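Local structure of cytochrome C-type biogenesis protein ccmF (Thermus thermophilus, 6ZMQ) at residues W290-V295 with G342-V347. The protein binds heme b and takes part in cytochrome c maturation in the membrane, where it probably attaches heme to the apocytochrome. Sequence-based numbering, arbitrary orientation.
Sequences WNFAFV and GLLSRV
Asn291 ND2 is gripped by Thr277 O and, weakly, by Gln281 OE1, which ties the first turn of helix 288-307 to helix 266-284; Phe287 O in the preceding linker is another weak acceptor. An amide suits this place because it can donate to backbone carbonyls. The next residue, Phe292, faces Leu344 near the end of helix 325-345. These consecutive helices run roughly antiparallel, are predicted to span the membrane, and meet by apolar packing with no hydrogen bond between the segments. Leu344 reaches across because its CG stands anti to the backbone N (chi1 178°), which extends the branched end toward the partner helix. Leu344 CD1 lies 3.9 Å from Phe292 CG, approaching obliquely, and 3.7 Å from Ala293 N. The modelled approach to Phe292 CB is too short to be real, so the exact placing of this methyl is doubtful. Alanine suits the neighbouring position because it is small: Ala293 CB lies 4.6 Å from both Leu344 CD1 and Leu344 CD2, its methyl level with the fork. The large, flat Phe292 ring stacks on Trp219, and its side chain touches Ala207 and Met211 of helix 185-213; Met211 touches Leu344 as well, so a third helix borders the pair. Helix 325-345 ends at Ser345. Its final turn is closed by Arg346 N to Gly342 O at 3.0 Å, and Val347 N bonds to Leu344 O, also at 3.0 Å.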
loop_
_atom_site.group_PDB
_atom_site.type_symbol
_atom_site.label_atom_id
_atom_site.label_comp_id
_atom_site.label_asym_id
_atom_site.label_seq_id
_atom_site.Cartn_x
_atom_site.Cartn_y
_atom_site.Cartn_z
ATOM N N TRP A 290 -4.629 16.061 16.416
ATOM C CA TRP A 290 -3.920 15.613 15.225
ATOM C C TRP A 290 -4.214 14.161 14.915
ATOM O O TRP A 290 -4.131 13.755 13.757
ATOM C CB TRP A 290 -2.418 15.822 15.396
ATOM C CG TRP A 290 -2.039 17.261 15.340
ATOM C CD1 TRP A 290 -1.446 17.977 16.337
ATOM C CD2 TRP A 290 -2.205 18.169 14.236
ATOM N NE1 TRP A 290 -1.251 19.274 15.936
ATOM C CE2 TRP A 290 -1.706 19.417 14.651
ATOM C CE3 TRP A 290 -2.727 18.048 12.939
ATOM C CZ2 TRP A 290 -1.720 20.534 13.822
ATOM C CZ3 TRP A 290 -2.741 19.155 12.124
ATOM C CH2 TRP A 290 -2.236 20.380 12.562
ATOM N N ASN A 291 -4.590 13.380 15.931
ATOM C CA ASN A 291 -4.933 11.989 15.692
ATOM C C ASN A 291 -6.254 11.857 14.972
ATOM O O ASN A 291 -6.346 11.067 14.026
ATOM C CB ASN A 291 -5.000 11.222 16.997
ATOM C CG ASN A 291 -3.759 10.472 17.247
ATOM O OD1 ASN A 291 -3.312 9.746 16.375
ATOM N ND2 ASN A 291 -3.178 10.631 18.434
ATOM N N PHE A 292 -7.258 12.643 15.394
ATOM C CA PHE A 292 -8.545 12.710 14.704
ATOM C C PHE A 292 -8.363 13.193 13.266
ATOM O O PHE A 292 -8.898 12.577 12.322
ATOM C CB PHE A 292 -9.490 13.654 15.458
ATOM C CG PHE A 292 -10.056 13.092 16.739
ATOM C CD1 PHE A 292 -10.485 11.772 16.813
ATOM C CD2 PHE A 292 -10.213 13.906 17.856
ATOM C CE1 PHE A 292 -11.026 11.258 17.990
ATOM C CE2 PHE A 292 -10.715 13.392 19.046
ATOM C CZ PHE A 292 -11.133 12.062 19.107
ATOM N N ALA A 293 -7.548 14.253 13.089
ATOM C CA ALA A 293 -7.231 14.780 11.759
ATOM C C ALA A 293 -6.540 13.736 10.883
ATOM O O ALA A 293 -6.933 13.522 9.728
ATOM C CB ALA A 293 -6.356 16.027 11.889
ATOM N N PHE A 294 -5.549 13.031 11.441
ATOM C CA PHE A 294 -4.757 12.106 10.646
ATOM C C PHE A 294 -5.532 10.844 10.298
ATOM O O PHE A 294 -5.359 10.313 9.199
ATOM C CB PHE A 294 -3.453 11.756 11.360
ATOM C CG PHE A 294 -2.397 12.819 11.247
ATOM C CD1 PHE A 294 -2.342 13.635 10.129
ATOM C CD2 PHE A 294 -1.441 12.987 12.244
ATOM C CE1 PHE A 294 -1.375 14.624 10.014
ATOM C CE2 PHE A 294 -0.465 13.972 12.138
ATOM C CZ PHE A 294 -0.435 14.791 11.020
ATOM N N VAL A 295 -6.391 10.347 11.196
ATOM C CA VAL A 295 -7.140 9.137 10.852
ATOM C C VAL A 295 -8.238 9.454 9.835
ATOM O O VAL A 295 -8.502 8.643 8.936
ATOM C CB VAL A 295 -7.686 8.418 12.106
ATOM C CG1 VAL A 295 -8.711 9.226 12.838
ATOM C CG2 VAL A 295 -8.217 7.007 11.760
ATOM N N GLY A 342 -15.471 17.857 10.213
ATOM C CA GLY A 342 -16.530 18.650 10.817
ATOM C C GLY A 342 -16.713 18.347 12.292
ATOM O O GLY A 342 -16.851 19.264 13.115
ATOM N N LEU A 343 -16.704 17.055 12.654
ATOM C CA LEU A 343 -16.796 16.735 14.076
ATOM C C LEU A 343 -15.512 17.056 14.840
ATOM O O LEU A 343 -15.578 17.256 16.058
ATOM C CB LEU A 343 -17.188 15.274 14.299
ATOM C CG LEU A 343 -18.513 14.739 13.751
ATOM C CD1 LEU A 343 -18.724 13.320 14.243
ATOM C CD2 LEU A 343 -19.684 15.621 14.175
ATOM N N LEU A 344 -14.356 17.143 14.166
ATOM C CA LEU A 344 -13.181 17.698 14.846
ATOM C C LEU A 344 -13.255 19.220 14.951
ATOM O O LEU A 344 -12.754 19.804 15.919
ATOM C CB LEU A 344 -11.886 17.219 14.173
ATOM C CG LEU A 344 -10.523 17.706 14.685
ATOM C CD1 LEU A 344 -9.632 16.566 15.080
ATOM C CD2 LEU A 344 -9.860 18.488 13.583
ATOM N N SER A 345 -13.887 19.875 13.975
ATOM C CA SER A 345 -14.099 21.316 14.045
ATOM C C SER A 345 -15.011 21.702 15.204
ATOM O O SER A 345 -14.823 22.756 15.821
ATOM C CB SER A 345 -14.679 21.816 12.727
ATOM O OG SER A 345 -15.554 22.903 12.961
ATOM N N ARG A 346 -15.998 20.859 15.528
ATOM C CA ARG A 346 -16.826 21.159 16.699
ATOM C C ARG A 346 -16.157 20.746 18.017
ATOM O O ARG A 346 -16.728 20.953 19.094
ATOM C CB ARG A 346 -18.228 20.563 16.550
ATOM C CG ARG A 346 -18.411 19.064 16.579
ATOM C CD ARG A 346 -19.889 18.820 16.905
ATOM N NE ARG A 346 -20.278 17.422 17.061
ATOM C CZ ARG A 346 -20.562 16.835 18.221
ATOM N NH1 ARG A 346 -21.048 15.603 18.238
ATOM N NH2 ARG A 346 -20.460 17.512 19.355
ATOM N N VAL A 347 -14.983 20.114 17.963
ATOM C CA VAL A 347 -14.173 20.007 19.185
ATOM C C VAL A 347 -12.693 20.312 18.945
ATOM O O VAL A 347 -12.071 21.090 19.669
ATOM C CB VAL A 347 -14.306 18.631 19.837
ATOM C CG1 VAL A 347 -13.571 17.586 19.027
ATOM C CG2 VAL A 347 -13.753 18.693 21.248
#